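Local coordinates for protein sorting nexin-3 (Saccharomyces cerevisiae, PDB 1OCS) that binds phosphatidylinositol 3-phosphate through its PX domain and helps retrieve late Golgi membrane proteins from the prevacuolar compartment, at residues Ser70-Arg80 and Val152-Phe160. Numbering follows the deposited sequence.
Sequences SFHKRVSKVRR and VRFIEAEKF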
ATOM      1  N   SER A  70      16.606  -3.618   4.100  1.00 16.05           N
ATOM      2  CA  SER A  70      16.020  -4.111   2.854  1.00 16.29           C
ATOM      3  C   SER A  70      15.573  -2.970   1.946  1.00 15.95           C
ATOM      4  O   SER A  70      15.335  -3.176   0.757  1.00 15.33           O
ATOM      5  CB  SER A  70      14.829  -5.038   3.138  1.00 16.64           C
ATOM      6  OG  SER A  70      13.848  -4.382   3.919  1.00 21.01           O
ATOM      7  N   PHE A  71      15.454  -1.769   2.508  1.00 15.65           N
ATOM      8  CA  PHE A  71      15.035  -0.608   1.729  1.00 17.07           C
ATOM      9  C   PHE A  71      16.248   0.131   1.168  1.00 18.97           C
ATOM     10  O   PHE A  71      17.354  -0.007   1.684  1.00 17.67           O
ATOM     11  CB  PHE A  71      14.177   0.329   2.581  1.00 15.34           C
ATOM     12  CG  PHE A  71      12.794  -0.201   2.851  1.00 14.22           C
ATOM     13  CD1 PHE A  71      12.599  -1.272   3.717  1.00 14.76           C
ATOM     14  CD2 PHE A  71      11.686   0.360   2.221  1.00 12.98           C
ATOM     15  CE1 PHE A  71      11.322  -1.778   3.954  1.00 15.14           C
ATOM     16  CE2 PHE A  71      10.404  -0.139   2.452  1.00 12.47           C
ATOM     17  CZ  PHE A  71      10.222  -1.208   3.319  1.00 13.43           C
ATOM     18  N   HIS A  72      16.027   0.922   0.119  1.00 18.69           N
ATOM     19  CA  HIS A  72      17.112   1.639  -0.548  1.00 18.62           C
ATOM     20  C   HIS A  72      17.205   3.135  -0.250  1.00 19.18           C
ATOM     21  O   HIS A  72      18.179   3.783  -0.626  1.00 18.34           O
ATOM     22  CB  HIS A  72      16.996   1.423  -2.059  1.00 18.88           C
ATOM     23  CG  HIS A  72      16.838  -0.015  -2.445  1.00 19.15           C
ATOM     24  ND1 HIS A  72      17.902  -0.886  -2.530  1.00 21.55           N
ATOM     25  CD2 HIS A  72      15.730  -0.750  -2.705  1.00 18.49           C
ATOM     26  CE1 HIS A  72      17.459  -2.095  -2.825  1.00 20.68           C
ATOM     27  NE2 HIS A  72      16.144  -2.039  -2.935  1.00 20.72           N
ATOM     28  N   LYS A  73      16.189   3.684   0.404  1.00 18.38           N
ATOM     29  CA  LYS A  73      16.197   5.096   0.760  1.00 18.72           C
ATOM     30  C   LYS A  73      15.362   5.305   2.018  1.00 18.65           C
ATOM     31  O   LYS A  73      14.539   4.461   2.368  1.00 17.77           O
ATOM     32  CB  LYS A  73      15.697   5.956  -0.412  1.00 20.33           C
ATOM     33  CG  LYS A  73      14.342   5.590  -0.989  1.00 23.80           C
ATOM     34  CD  LYS A  73      14.253   6.085  -2.435  1.00 26.18           C
ATOM     35  CE  LYS A  73      12.835   6.076  -2.965  1.00 27.98           C
ATOM     36  NZ  LYS A  73      12.029   7.188  -2.385  1.00 30.11           N
ATOM     37  N   ARG A  74      15.594   6.419   2.705  1.00 17.38           N
ATOM     38  CA  ARG A  74      14.904   6.711   3.954  1.00 16.41           C
ATOM     39  C   ARG A  74      13.443   7.074   3.781  1.00 16.74           C
ATOM     40  O   ARG A  74      12.583   6.554   4.488  1.00 17.68           O
ATOM     41  CB  ARG A  74      15.629   7.844   4.689  1.00 17.40           C
ATOM     42  CG  ARG A  74      15.053   8.231   6.058  1.00 17.60           C
ATOM     43  CD  ARG A  74      15.926   9.321   6.685  1.00 18.24           C
ATOM     44  NE  ARG A  74      15.521   9.733   8.027  1.00 18.12           N
ATOM     45  CZ  ARG A  74      15.774   9.059   9.147  1.00 18.44           C
ATOM     46  NH1 ARG A  74      16.437   7.910   9.114  1.00 15.52           N
ATOM     47  NH2 ARG A  74      15.382   9.556  10.311  1.00 19.88           N
ATOM     48  N   VAL A  75      13.167   7.959   2.831  1.00 16.32           N
ATOM     49  CA  VAL A  75      11.809   8.423   2.595  1.00 16.46           C
ATOM     50  C   VAL A  75      11.248   8.031   1.229  1.00 16.95           C
ATOM     51  O   VAL A  75      11.908   8.183   0.204  1.00 13.93           O
ATOM     52  CB  VAL A  75      11.738   9.968   2.733  1.00 16.85           C
ATOM     53  CG1 VAL A  75      10.318  10.457   2.507  1.00 17.21           C
ATOM     54  CG2 VAL A  75      12.235  10.385   4.115  1.00 15.87           C
ATOM     55  N   SER A  76      10.025   7.515   1.229  1.00 17.48           N
ATOM     56  CA  SER A  76       9.356   7.143  -0.011  1.00 18.25           C
ATOM     57  C   SER A  76       7.949   7.720  -0.014  1.00 18.43           C
ATOM     58  O   SER A  76       7.213   7.608   0.967  1.00 17.77           O
ATOM     59  CB  SER A  76       9.301   5.622  -0.170  1.00 19.05           C
ATOM     60  OG  SER A  76      10.575   5.104  -0.513  1.00 20.20           O
ATOM     61  N   LYS A  77       7.591   8.359  -1.118  1.00 18.78           N
ATOM     62  CA  LYS A  77       6.272   8.947  -1.263  1.00 19.72           C
ATOM     63  C   LYS A  77       5.776   8.508  -2.630  1.00 20.46           C
ATOM     64  O   LYS A  77       6.331   8.900  -3.657  1.00 20.28           O
ATOM     65  CB  LYS A  77       6.354  10.476  -1.185  1.00 22.46           C
ATOM     66  CG  LYS A  77       5.148  11.119  -0.516  1.00 28.23           C
ATOM     67  CD  LYS A  77       5.303  12.632  -0.374  1.00 32.88           C
ATOM     68  CE  LYS A  77       5.205  13.332  -1.721  1.00 36.91           C
ATOM     69  NZ  LYS A  77       5.229  14.819  -1.577  1.00 40.77           N
ATOM     70  N   VAL A  78       4.748   7.667  -2.639  1.00 18.45           N
ATOM     71  CA  VAL A  78       4.193   7.159  -3.882  1.00 18.34           C
ATOM     72  C   VAL A  78       2.671   7.169  -3.829  1.00 17.65           C
ATOM     73  O   VAL A  78       2.081   7.301  -2.758  1.00 18.26           O
ATOM     74  CB  VAL A  78       4.655   5.707  -4.138  1.00 18.35           C
ATOM     75  CG1 VAL A  78       6.174   5.642  -4.222  1.00 18.16           C
ATOM     76  CG2 VAL A  78       4.143   4.794  -3.014  1.00 17.23           C
ATOM     77  N   ARG A  79       2.036   7.036  -4.989  1.00 16.49           N
ATOM     78  CA  ARG A  79       0.583   6.990  -5.042  1.00 17.01           C
ATOM     79  C   ARG A  79       0.177   5.604  -5.519  1.00 16.53           C
ATOM     80  O   ARG A  79       0.855   5.012  -6.352  1.00 18.34           O
ATOM     81  CB  ARG A  79       0.035   8.068  -5.976  1.00 18.41           C
ATOM     82  CG  ARG A  79       0.207   9.456  -5.405  1.00 20.56           C
ATOM     83  CD  ARG A  79      -0.822  10.443  -5.941  1.00 22.08           C
ATOM     84  NE  ARG A  79      -1.138  11.411  -4.898  1.00 26.93           N
ATOM     85  CZ  ARG A  79      -2.231  11.379  -4.144  1.00 25.65           C
ATOM     86  NH1 ARG A  79      -3.145  10.434  -4.314  1.00 23.35           N
ATOM     87  NH2 ARG A  79      -2.392  12.278  -3.186  1.00 29.15           N
ATOM     88  N   ARG A  80      -0.919   5.088  -4.973  1.00 15.47           N
ATOM     89  CA  ARG A  80      -1.401   3.758  -5.321  1.00 16.42           C
ATOM     90  C   ARG A  80      -2.923   3.711  -5.409  1.00 16.71           C
ATOM     91  O   ARG A  80      -3.620   4.263  -4.550  1.00 15.58           O
ATOM     92  CB  ARG A  80      -0.953   2.742  -4.260  1.00 17.14           C
ATOM     93  CG  ARG A  80       0.550   2.575  -4.125  1.00 16.89           C
ATOM     94  CD  ARG A  80       1.135   1.850  -5.326  1.00 17.15           C
ATOM     95  NE  ARG A  80       2.564   1.578  -5.155  1.00 17.82           N
ATOM     96  CZ  ARG A  80       3.540   2.227  -5.783  1.00 19.38           C
ATOM     97  NH1 ARG A  80       3.261   3.210  -6.638  1.00 17.83           N
ATOM     98  NH2 ARG A  80       4.804   1.880  -5.568  1.00 17.83           N
ATOM     99  N   VAL A 152       8.980  -3.869  -0.200  1.00 14.77           N
ATOM    100  CA  VAL A 152       9.867  -2.756  -0.541  1.00 16.03           C
ATOM    101  C   VAL A 152       9.485  -2.087  -1.858  1.00 15.20           C
ATOM    102  O   VAL A 152       9.383  -0.866  -1.935  1.00 15.70           O
ATOM    103  CB  VAL A 152      11.346  -3.220  -0.640  1.00 16.06           C
ATOM    104  CG1 VAL A 152      12.244  -2.022  -0.967  1.00 16.64           C
ATOM    105  CG2 VAL A 152      11.783  -3.859   0.669  1.00 16.57           C
ATOM    106  N   ARG A 153       9.270  -2.890  -2.896  1.00 17.10           N
ATOM    107  CA  ARG A 153       8.913  -2.345  -4.200  1.00 17.65           C
ATOM    108  C   ARG A 153       7.588  -1.595  -4.157  1.00 15.97           C
ATOM    109  O   ARG A 153       7.455  -0.524  -4.751  1.00 16.65           O
ATOM    110  CB  ARG A 153       8.838  -3.463  -5.248  1.00 22.14           C
ATOM    111  CG  ARG A 153       8.729  -2.947  -6.683  1.00 30.00           C
ATOM    112  CD  ARG A 153       8.945  -4.068  -7.693  1.00 36.72           C
ATOM    113  NE  ARG A 153       7.696  -4.703  -8.108  1.00 42.79           N
ATOM    114  CZ  ARG A 153       6.817  -4.142  -8.933  1.00 45.36           C
ATOM    115  NH1 ARG A 153       7.050  -2.934  -9.433  1.00 46.66           N
ATOM    116  NH2 ARG A 153       5.706  -4.790  -9.262  1.00 47.14           N
ATOM    117  N   PHE A 154       6.607  -2.154  -3.455  1.00 15.37           N
ATOM    118  CA  PHE A 154       5.289  -1.524  -3.351  1.00 14.61           C
ATOM    119  C   PHE A 154       5.374  -0.146  -2.710  1.00 14.99           C
ATOM    120  O   PHE A 154       4.613   0.764  -3.048  1.00 14.88           O
ATOM    121  CB  PHE A 154       4.344  -2.388  -2.523  1.00 13.77           C
ATOM    122  CG  PHE A 154       2.939  -1.848  -2.454  1.00 15.69           C
ATOM    123  CD1 PHE A 154       2.135  -1.818  -3.594  1.00 15.01           C
ATOM    124  CD2 PHE A 154       2.418  -1.369  -1.251  1.00 14.69           C
ATOM    125  CE1 PHE A 154       0.832  -1.321  -3.537  1.00 14.90           C
ATOM    126  CE2 PHE A 154       1.117  -0.869  -1.186  1.00 16.05           C
ATOM    127  CZ  PHE A 154       0.321  -0.846  -2.333  1.00 13.65           C
ATOM    128  N   ILE A 155       6.301  -0.005  -1.772  1.00 15.84           N
ATOM    129  CA  ILE A 155       6.494   1.253  -1.062  1.00 14.36           C
ATOM    130  C   ILE A 155       7.394   2.248  -1.805  1.00 15.00           C
ATOM    131  O   ILE A 155       7.133   3.448  -1.791  1.00 14.42           O
ATOM    132  CB  ILE A 155       7.100   0.981   0.341  1.00 15.42           C
ATOM    133  CG1 ILE A 155       6.040   0.334   1.240  1.00 12.75           C
ATOM    134  CG2 ILE A 155       7.652   2.277   0.952  1.00 13.38           C
ATOM    135  CD1 ILE A 155       6.586  -0.201   2.552  1.00 13.13           C
ATOM    136  N   GLU A 156       8.435   1.742  -2.463  1.00 14.16           N
ATOM    137  CA  GLU A 156       9.406   2.592  -3.151  1.00 16.20           C
ATOM    138  C   GLU A 156       9.209   2.966  -4.619  1.00 18.43           C
ATOM    139  O   GLU A 156       9.467   4.105  -5.003  1.00 16.59           O
ATOM    140  CB  GLU A 156      10.807   1.979  -3.019  1.00 16.69           C
ATOM    141  CG  GLU A 156      11.367   1.970  -1.607  1.00 15.12           C
ATOM    142  CD  GLU A 156      12.802   1.467  -1.555  1.00 17.11           C
ATOM    143  OE1 GLU A 156      13.470   1.686  -0.526  1.00 15.09           O
ATOM    144  OE2 GLU A 156      13.263   0.852  -2.542  1.00 18.08           O
ATOM    145  N   ALA A 157       8.782   2.017  -5.442  1.00 18.76           N
ATOM    146  CA  ALA A 157       8.624   2.279  -6.872  1.00 20.49           C
ATOM    147  C   ALA A 157       7.645   3.394  -7.203  1.00 22.66           C
ATOM    148  O   ALA A 157       6.584   3.512  -6.589  1.00 22.51           O
ATOM    149  CB  ALA A 157       8.211   0.996  -7.590  1.00 20.04           C
ATOM    150  N   GLU A 158       8.002   4.224  -8.176  1.00 24.31           N
ATOM    151  CA  GLU A 158       7.108   5.301  -8.578  1.00 27.18           C
ATOM    152  C   GLU A 158       5.845   4.642  -9.123  1.00 27.07           C
ATOM    153  O   GLU A 158       4.730   5.071  -8.836  1.00 25.42           O
ATOM    154  CB  GLU A 158       7.741   6.170  -9.663  1.00 29.39           C
ATOM    155  CG  GLU A 158       6.807   7.255 -10.164  1.00 35.57           C
ATOM    156  CD  GLU A 158       7.431   8.128 -11.229  1.00 40.24           C
ATOM    157  OE1 GLU A 158       6.715   9.002 -11.763  1.00 43.21           O
ATOM    158  OE2 GLU A 158       8.631   7.945 -11.531  1.00 42.27           O
ATOM    159  N   LYS A 159       6.039   3.588  -9.908  1.00 28.66           N
ATOM    160  CA  LYS A 159       4.930   2.845 -10.486  1.00 32.77           C
ATOM    161  C   LYS A 159       5.071   1.377 -10.099  1.00 33.53           C
ATOM    162  O   LYS A 159       6.075   0.736 -10.411  1.00 32.73           O
ATOM    163  CB  LYS A 159       4.935   2.990 -12.011  1.00 35.48           C
ATOM    164  CG  LYS A 159       3.751   2.328 -12.696  1.00 41.59           C
ATOM    165  CD  LYS A 159       3.732   2.611 -14.194  1.00 44.01           C
ATOM    166  CE  LYS A 159       2.500   2.008 -14.847  1.00 45.53           C
ATOM    167  NZ  LYS A 159       1.248   2.486 -14.185  1.00 46.98           N
ATOM    168  N   PHE A 160       4.070   0.845  -9.405  1.00 34.03           N
ATOM    169  CA  PHE A 160       4.110  -0.550  -8.987  1.00 36.18           C
ATOM    170  C   PHE A 160       3.633  -1.447 -10.124  1.00 39.08           C
ATOM    171  O   PHE A 160       2.500  -1.325 -10.584  1.00 40.22           O
ATOM    172  CB  PHE A 160       3.225  -0.757  -7.758  1.00 33.19           C
ATOM    173  CG  PHE A 160       3.252  -2.160  -7.223  1.00 31.46           C
ATOM    174  CD1 PHE A 160       4.445  -2.727  -6.783  1.00 29.70           C
ATOM    175  CD2 PHE A 160       2.084  -2.917  -7.158  1.00 30.78           C
ATOM    176  CE1 PHE A 160       4.477  -4.028  -6.284  1.00 29.88           C
ATOM    177  CE2 PHE A 160       2.104  -4.219  -6.661  1.00 30.03           C
ATOM    178  CZ  PHE A 160       3.302  -4.777  -6.223  1.00 30.08           C
TER
HETATM  179  O   HOH W   1       3.856   7.054  -7.372  1.00 19.37           O
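The guanidinium of R80 lies flat between two side chains: V78 CG2 sits over the centre of one face and F160 CB covers the other, nearer the rim. Its edge is turned to the backbone where helix 149-156 ends and the chain unwinds. There NH2 gives a nearly straight bond to A157 O, 2.6 Å long and close to the guanidinium plane, and a more bent one of 2.8 Å to F154 O, approached from above the carbonyl plane. NH1 reaches E158 O at 3.2 Å and turns back to R79 O of its own strand. The carbonyl oxygens of F154 in the last turn and of A157 and E158 just beyond it thus meet one buried cation, a positive charge probably welcome at the C-terminal end of a helix. A bend at chi2 (-71°) swings the R80 chain back across F154, with CD 3.7 Å from CE1 of that ring. E158 O also receives a water that bridges to R79 N.

At the other end, the F71 ring has V152 CG2 centred over one face, a CH-pi contact 4.0 Å from the centroid, while I155 meets its edge. The carboxylate of E156 extends past this ring and takes the backbone N-H of H72 on the syn lone pair of OE1 (2.7 Å, 162°); OE2 lies in plane at the H72 ring edge. Between these two ends, S76 and V78 pack down on the last helical turn, V78 CG1 touching I155 O and A157 O.

The axes of 152-156 and 75-80 run at 81° to each other. R80 directly precedes R81, which binds phosphatidylinositol 3-phosphate, and its bonds fasten the end of the strand to the C-terminal segment. Edge strand 75-81 pairs antiparallel with 57-66, which F154 and I155 also touch, and F154 stacks on F88 of helix 82-89.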